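Local coordinates for protein putative NADH-flavin reductase (Streptococcus pneumoniae TIGR4, PDB 4R01) that is a putative NADH-flavin reductase, an oxidoreductase with an NAD(P)-binding Rossmann fold that probably uses a nicotinamide dinucleotide to reduce flavin, at residues K125-A128 / K129-D133; P71-L74 / P75-S78; R113-T117 / P118-E122. All coordinates share one frame; numbering follows the deposited sequence.

Contact 1: residues K125-A128 / K129-D133; sequences KPLA and KAQAD
The first turns of helix 125-138 bring L127 and Q131 together, one turn apart on the same side of the helix. The end of the Q131 side chain leans back over L127. Its OE1 comes to 3.5 Å from L127 CG, and its amide carbon CD lies 3.7 Å from L127 CD1. The two side chains cross at a slant. L127 sends CG anti to its backbone N (chi1 175°). Q131 turns CG the other way, anti to the carbonyl carbon (chi1 -71°), and then runs extended to the amide. This brings the aliphatic part of Q131 close to L127 O, with CG at 3.4 Å.

The backbone beneath is regular alpha-helix. Four i to i+4 bonds join the two halves. Q131 N donates to L127 O at 2.9 Å. K129 N bonds to K125 O at 2.8 Å. P126 has no N-H to give, as suits the first turn of a helix, but its O accepts from A130 N at 3.2 Å. A132 N closes the series on A128 O.

In this Rossmann-type domain the helix follows strand 94-98 and precedes strand 145-150, which are neighbours and parallel in the main sheet. A128 packs on L115 of the preceding loop, and A130 on H77 of helix 76-88. L127 also packs on H77 and on P71 of a second subunit. At the N-terminal end, K125 NZ forms a salt bridge with E122.

Contact 2: residues P71-L74 / P75-S78; sequences PDTL and PLHS
L74 O accepts two hydrogen bonds from H77. H77 ND1 donates a hydrogen bond to it at 3.1 Å, so ND1 carries a proton here. This bond lies in the carbonyl plane on a lone pair, and L74 O sits only 3° out of the imidazole plane. H77 N donates to the same oxygen at 3.2 Å, but from above the carbonyl plane. The ND1 bond fixes the rotation of the ring. H77 CG is anti to its own carbonyl carbon (chi1 -80°), which swings the ring back toward L74. The side chains of L74 and H77 then run side by side, with L74 CD2 4.2 Å from H77 CE1.

The chain here is a type I beta turn from T73 to L76, leading into helix 76-88 of the Rossmann domain. L76 N closes the turn on T73 O at 2.9 Å. P75 takes a place in the turn where no N-H is needed, and its CD packs 3.5 Å from L74 CB. Across the turn, L76 CD1 reaches T73 CB at 3.8 Å, the two side chains crossing at an angle.

Further out, T73 OG1 is hydrogen-bonded to T70 O. F66 meets the H77 ring edge-to-face, and A68 also packs against H77. L76 lies against F49 and F66.

Contact 3: residues R113-T117 / P118-E122; sequences RLLDT and PDFPE
F120 CG stands anti to the backbone N (chi1 -164°), which brings the phenyl ring back against L114 and L115. T117 has OG1 between its backbone N and carbonyl carbon (chi1 65°), and from there the hydroxyl donates to L114 O at 3.0 Å. The same L114 O approaches the F120 ring obliquely, with CD2 at 3.2 Å. One face of the ring takes a CH-pi contact from L115 CA, 4.1 Å from the centroid and 13° off the ring normal. L115 CD2 touches the same ring at CE1, 3.9 Å away. P121 CD covers the opposite face near the rim.

The chain bends here through two short elements, inside the long loop between strand 94-98 and helix 125-138. A 3-10 segment, 114-116, comes first, with D116 N bonded to R113 O at 2.7 Å. A type I beta turn from T117 to F120 follows, with P118 at its second position. F120 N closes it on T117 O at 3.2 Å. Two other subunits pack on this loop. T117 meets T117 of the third subunit, and F120 meets E123 of the second.

Contact 1 lies between the other two, with its centre about 9 Å from that of contact 2 and about 11 Å from that of contact 3. Contacts 2 and 3 do not touch; their nearest atoms are about 9 Å apart. Toward 71-78, P126 CB meets L74 CD1 at 3.5 Å, and D133 CB meets S78 OG at 3.8 Å. Toward 113-122, A128 CB packs 3.9 Å from F120 CZ, and K125 CE lies 3.4 Å from F120 O. Helix 125-138 thus has the start of helix 76-88 on one flank and its own preceding loop on another. All three belong to the NAD(P)H-binding family region.

Contact 1: residues K125-A128 / K129-D133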
loop_
_atom_site.group_PDB
_atom_site.type_symbol
_atom_site.label_atom_id
_atom_site.label_comp_id
_atom_site.label_asym_id
_atom_site.label_seq_id
_atom_site.Cartn_x
_atom_site.Cartn_y
_atom_site.Cartn_z
ATOM N N LYS A 125 14.622 3.459 10.732
ATOM C CA LYS A 125 14.253 3.967 12.050
ATOM C C LYS A 125 15.319 4.813 12.766
ATOM O O LYS A 125 14.972 5.824 13.371
ATOM C CB LYS A 125 13.843 2.802 12.951
ATOM C CG LYS A 125 12.559 2.127 12.512
ATOM C CD LYS A 125 12.117 1.076 13.509
ATOM C CE LYS A 125 10.746 0.526 13.149
ATOM N NZ LYS A 125 10.349 -0.592 14.045
ATOM N N PRO A 126 16.607 4.414 12.715
ATOM C CA PRO A 126 17.587 5.247 13.425
ATOM C C PRO A 126 17.660 6.690 12.922
ATOM O O PRO A 126 17.645 7.613 13.736
ATOM C CB PRO A 126 18.909 4.518 13.172
ATOM C CG PRO A 126 18.514 3.102 12.990
ATOM C CD PRO A 126 17.222 3.164 12.227
ATOM N N LEU A 127 17.730 6.886 11.609
ATOM C CA LEU A 127 17.757 8.237 11.057
ATOM C C LEU A 127 16.424 8.944 11.277
ATOM O O LEU A 127 16.388 10.106 11.680
ATOM C CB LEU A 127 18.093 8.211 9.565
ATOM C CG LEU A 127 18.031 9.568 8.857
ATOM C CD1 LEU A 127 18.984 10.563 9.514
ATOM C CD2 LEU A 127 18.334 9.427 7.371
ATOM N N ALA A 128 15.333 8.230 11.013
ATOM C CA ALA A 128 13.984 8.782 11.140
ATOM C C ALA A 128 13.690 9.235 12.564
ATOM O O ALA A 128 13.035 10.255 12.778
ATOM C CB ALA A 128 12.952 7.756 10.695
ATOM N N LYS A 129 14.178 8.472 13.535
ATOM C CA LYS A 129 13.965 8.806 14.935
ATOM C C LYS A 129 14.760 10.049 15.318
ATOM O O LYS A 129 14.257 10.925 16.020
ATOM C CB LYS A 129 14.356 7.636 15.836
ATOM C CG LYS A 129 13.720 7.693 17.205
ATOM C CD LYS A 129 12.368 7.007 17.176
ATOM C CE LYS A 129 11.310 7.853 17.855
ATOM N NZ LYS A 129 9.976 7.186 17.825
ATOM N N ALA A 130 16.005 10.116 14.856
ATOM C CA ALA A 130 16.858 11.262 15.141
ATOM C C ALA A 130 16.269 12.525 14.526
ATOM O O ALA A 130 16.310 13.596 15.129
ATOM C CB ALA A 130 18.271 11.025 14.625
ATOM N N GLN A 131 15.708 12.391 13.329
ATOM C CA GLN A 131 15.105 13.529 12.643
ATOM C C GLN A 131 13.768 13.907 13.258
ATOM O O GLN A 131 13.343 15.057 13.170
ATOM C CB GLN A 131 14.932 13.228 11.157
ATOM C CG GLN A 131 16.240 13.201 10.391
ATOM C CD GLN A 131 16.056 12.809 8.945
ATOM O OE1 GLN A 131 15.387 11.821 8.637
ATOM N NE2 GLN A 131 16.635 13.592 8.043
ATOM N N ALA A 132 13.108 12.934 13.880
ATOM C CA ALA A 132 11.851 13.182 14.579
ATOM C C ALA A 132 12.106 13.858 15.924
ATOM O O ALA A 132 11.401 14.797 16.299
ATOM C CB ALA A 132 11.080 11.883 14.772
ATOM N N ASP A 133 13.115 13.370 16.645
ATOM C CA ASP A 133 13.555 13.997 17.890
ATOM C C ASP A 133 13.999 15.424 17.617
ATOM O O ASP A 133 13.774 16.327 18.420
ATOM C CB ASP A 133 14.701 13.207 18.527
ATOM C CG ASP A 133 14.268 11.840 19.022
ATOM O OD1 ASP A 133 13.107 11.450 18.776
ATOM O OD2 ASP A 133 15.096 11.151 19.656
#

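Contact 2: residues P71-L74 / P75-S78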
loop_
_atom_site.group_PDB
_atom_site.type_symbol
_atom_site.label_atom_id
_atom_site.label_comp_id
_atom_site.label_asym_id
_atom_site.label_seq_id
_atom_site.Cartn_x
_atom_site.Cartn_y
_atom_site.Cartn_z
ATOM N N PRO A 71 26.140 6.295 12.170
ATOM C CA PRO A 71 24.946 5.958 12.958
ATOM C C PRO A 71 25.068 6.272 14.452
ATOM O O PRO A 71 24.057 6.536 15.102
ATOM C CB PRO A 71 24.804 4.450 12.739
ATOM C CG PRO A 71 25.405 4.218 11.402
ATOM C CD PRO A 71 26.552 5.179 11.298
ATOM N N ASP A 72 26.280 6.235 14.993
ATOM C CA ASP A 72 26.472 6.569 16.401
ATOM C C ASP A 72 26.594 8.076 16.600
ATOM O O ASP A 72 26.631 8.560 17.730
ATOM C CB ASP A 72 27.700 5.859 16.964
ATOM C CG ASP A 72 27.351 4.558 17.663
ATOM O OD1 ASP A 72 26.203 4.421 18.135
ATOM O OD2 ASP A 72 28.230 3.673 17.748
ATOM N N THR A 73 26.660 8.815 15.497
ATOM C CA THR A 73 26.654 10.272 15.557
ATOM C C THR A 73 25.274 10.825 15.204
ATOM O O THR A 73 25.089 12.037 15.110
ATOM C CB THR A 73 27.704 10.888 14.614
ATOM O OG1 THR A 73 27.634 10.246 13.335
ATOM C CG2 THR A 73 29.104 10.712 15.189
ATOM N N LEU A 74 24.310 9.934 15.000
ATOM C CA LEU A 74 22.931 10.349 14.741
ATOM C C LEU A 74 22.335 11.270 15.823
ATOM O O LEU A 74 21.551 12.161 15.491
ATOM C CB LEU A 74 22.033 9.121 14.559
ATOM C CG LEU A 74 22.159 8.361 13.235
ATOM C CD1 LEU A 74 21.380 7.063 13.292
ATOM C CD2 LEU A 74 21.685 9.209 12.068
ATOM N N PRO A 75 22.689 11.067 17.112
ATOM C CA PRO A 75 22.174 12.027 18.100
ATOM C C PRO A 75 22.634 13.477 17.905
ATOM O O PRO A 75 22.107 14.363 18.578
ATOM C CB PRO A 75 22.715 11.480 19.424
ATOM C CG PRO A 75 22.821 10.028 19.201
ATOM C CD PRO A 75 23.260 9.877 17.775
ATOM N N LEU A 76 23.585 13.716 17.008
ATOM C CA LEU A 76 24.082 15.069 16.774
ATOM C C LEU A 76 23.038 15.954 16.096
ATOM O O LEU A 76 23.170 17.181 16.091
ATOM C CB LEU A 76 25.359 15.035 15.933
ATOM C CG LEU A 76 26.599 14.492 16.641
ATOM C CD1 LEU A 76 27.787 14.480 15.695
ATOM C CD2 LEU A 76 26.903 15.311 17.883
ATOM N N HIS A 77 22.010 15.334 15.524
ATOM C CA HIS A 77 20.900 16.080 14.944
ATOM C C HIS A 77 20.222 16.930 16.009
ATOM O O HIS A 77 19.912 18.099 15.782
ATOM C CB HIS A 77 19.880 15.139 14.296
ATOM C CG HIS A 77 20.279 14.654 12.936
ATOM N ND1 HIS A 77 20.946 13.465 12.737
ATOM C CD2 HIS A 77 20.106 15.199 11.710
ATOM C CE1 HIS A 77 21.166 13.298 11.445
ATOM N NE2 HIS A 77 20.668 14.337 10.799
ATOM N N SER A 78 20.000 16.336 17.177
ATOM C CA SER A 78 19.377 17.044 18.284
ATOM C C SER A 78 20.322 18.090 18.857
ATOM O O SER A 78 19.915 19.217 19.137
ATOM C CB SER A 78 18.946 16.068 19.380
ATOM O OG SER A 78 17.898 15.228 18.929
#

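Contact 3: residues R113-T117 / P118-E122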
loop_
_atom_site.group_PDB
_atom_site.type_symbol
_atom_site.label_atom_id
_atom_site.label_comp_id
_atom_site.label_asym_id
_atom_site.label_seq_id
_atom_site.Cartn_x
_atom_site.Cartn_y
_atom_site.Cartn_z
ATOM N N ARG A 113 2.537 9.022 13.566
ATOM C CA ARG A 113 3.426 9.471 12.528
ATOM C C ARG A 113 3.976 8.297 11.767
ATOM O O ARG A 113 4.022 7.243 12.283
ATOM C CB ARG A 113 4.544 10.286 13.129
ATOM C CG ARG A 113 4.047 11.582 13.715
ATOM C CD ARG A 113 5.083 12.358 14.493
ATOM N NE ARG A 113 5.916 11.517 15.310
ATOM C CZ ARG A 113 6.852 11.986 16.103
ATOM N NH1 ARG A 113 7.068 13.269 16.175
ATOM N NH2 ARG A 113 7.577 11.173 16.819
ATOM N N LEU A 114 4.468 8.516 10.564
ATOM C CA LEU A 114 4.841 7.466 9.625
ATOM C C LEU A 114 5.869 6.561 10.220
ATOM O O LEU A 114 5.905 5.386 9.971
ATOM C CB LEU A 114 5.428 8.058 8.366
ATOM C CG LEU A 114 4.518 8.190 7.189
ATOM C CD1 LEU A 114 3.253 8.847 7.638
ATOM C CD2 LEU A 114 5.168 9.061 6.154
ATOM N N LEU A 115 6.677 7.157 11.051
ATOM C CA LEU A 115 7.711 6.528 11.780
ATOM C C LEU A 115 7.173 5.402 12.644
ATOM O O LEU A 115 7.831 4.423 12.884
ATOM C CB LEU A 115 8.169 7.591 12.725
ATOM C CG LEU A 115 9.572 7.775 13.174
ATOM C CD1 LEU A 115 9.491 7.461 14.617
ATOM C CD2 LEU A 115 10.452 6.789 12.479
ATOM N N ASP A 116 5.981 5.600 13.167
ATOM C CA ASP A 116 5.388 4.720 14.142
ATOM C C ASP A 116 4.570 3.553 13.627
ATOM O O ASP A 116 4.121 2.785 14.396
ATOM C CB ASP A 116 4.506 5.535 15.070
ATOM C CG ASP A 116 5.243 6.607 15.789
ATOM O OD1 ASP A 116 6.352 6.347 16.241
ATOM O OD2 ASP A 116 4.683 7.707 15.914
ATOM N N THR A 117 4.375 3.442 12.334
ATOM C CA THR A 117 3.583 2.397 11.694
ATOM C C THR A 117 4.303 1.051 11.755
ATOM O O THR A 117 5.528 0.998 11.718
ATOM C CB THR A 117 3.268 2.753 10.231
ATOM O OG1 THR A 117 4.484 2.803 9.474
ATOM C CG2 THR A 117 2.567 4.097 10.157
ATOM N N PRO A 118 3.534 -0.042 11.863
ATOM C CA PRO A 118 4.097 -1.393 11.977
ATOM C C PRO A 118 4.993 -1.789 10.803
ATOM O O PRO A 118 5.881 -2.622 10.980
ATOM C CB PRO A 118 2.852 -2.283 12.026
ATOM C CG PRO A 118 1.786 -1.403 12.566
ATOM C CD PRO A 118 2.067 -0.047 11.997
ATOM N N ASP A 119 4.771 -1.203 9.632
ATOM C CA ASP A 119 5.517 -1.595 8.440
ATOM C C ASP A 119 6.720 -0.702 8.137
ATOM O O ASP A 119 7.440 -0.949 7.170
ATOM C CB ASP A 119 4.589 -1.620 7.224
ATOM C CG ASP A 119 4.016 -2.995 6.962
ATOM O OD1 ASP A 119 4.764 -3.865 6.470
ATOM O OD2 ASP A 119 2.821 -3.207 7.253
ATOM N N PHE A 120 6.938 0.329 8.947
ATOM C CA PHE A 120 8.084 1.209 8.735
ATOM C C PHE A 120 9.384 0.430 8.924
ATOM O O PHE A 120 9.639 -0.099 10.006
ATOM C CB PHE A 120 8.043 2.412 9.678
ATOM C CG PHE A 120 8.958 3.528 9.263
ATOM C CD1 PHE A 120 10.262 3.585 9.725
ATOM C CD2 PHE A 120 8.516 4.518 8.399
ATOM C CE1 PHE A 120 11.108 4.612 9.341
ATOM C CE2 PHE A 120 9.357 5.549 8.009
ATOM C CZ PHE A 120 10.655 5.594 8.481
ATOM N N PRO A 121 10.204 0.358 7.865
ATOM C CA PRO A 121 11.409 -0.481 7.812
ATOM C C PRO A 121 12.407 -0.180 8.923
ATOM O O PRO A 121 12.718 0.985 9.173
ATOM C CB PRO A 121 12.007 -0.156 6.439
ATOM C CG PRO A 121 11.421 1.155 6.062
ATOM C CD PRO A 121 10.046 1.163 6.644
ATOM N N GLU A 122 12.894 -1.234 9.571
ATOM C CA GLU A 122 13.816 -1.120 10.698
ATOM C C GLU A 122 15.046 -0.277 10.386
ATOM O O GLU A 122 15.457 0.553 11.196
ATOM C CB GLU A 122 14.259 -2.512 11.157
ATOM C CG GLU A 122 13.439 -3.090 12.299
ATOM C CD GLU A 122 13.486 -2.226 13.547
ATOM O OE1 GLU A 122 14.543 -1.616 13.813
ATOM O OE2 GLU A 122 12.466 -2.165 14.267
#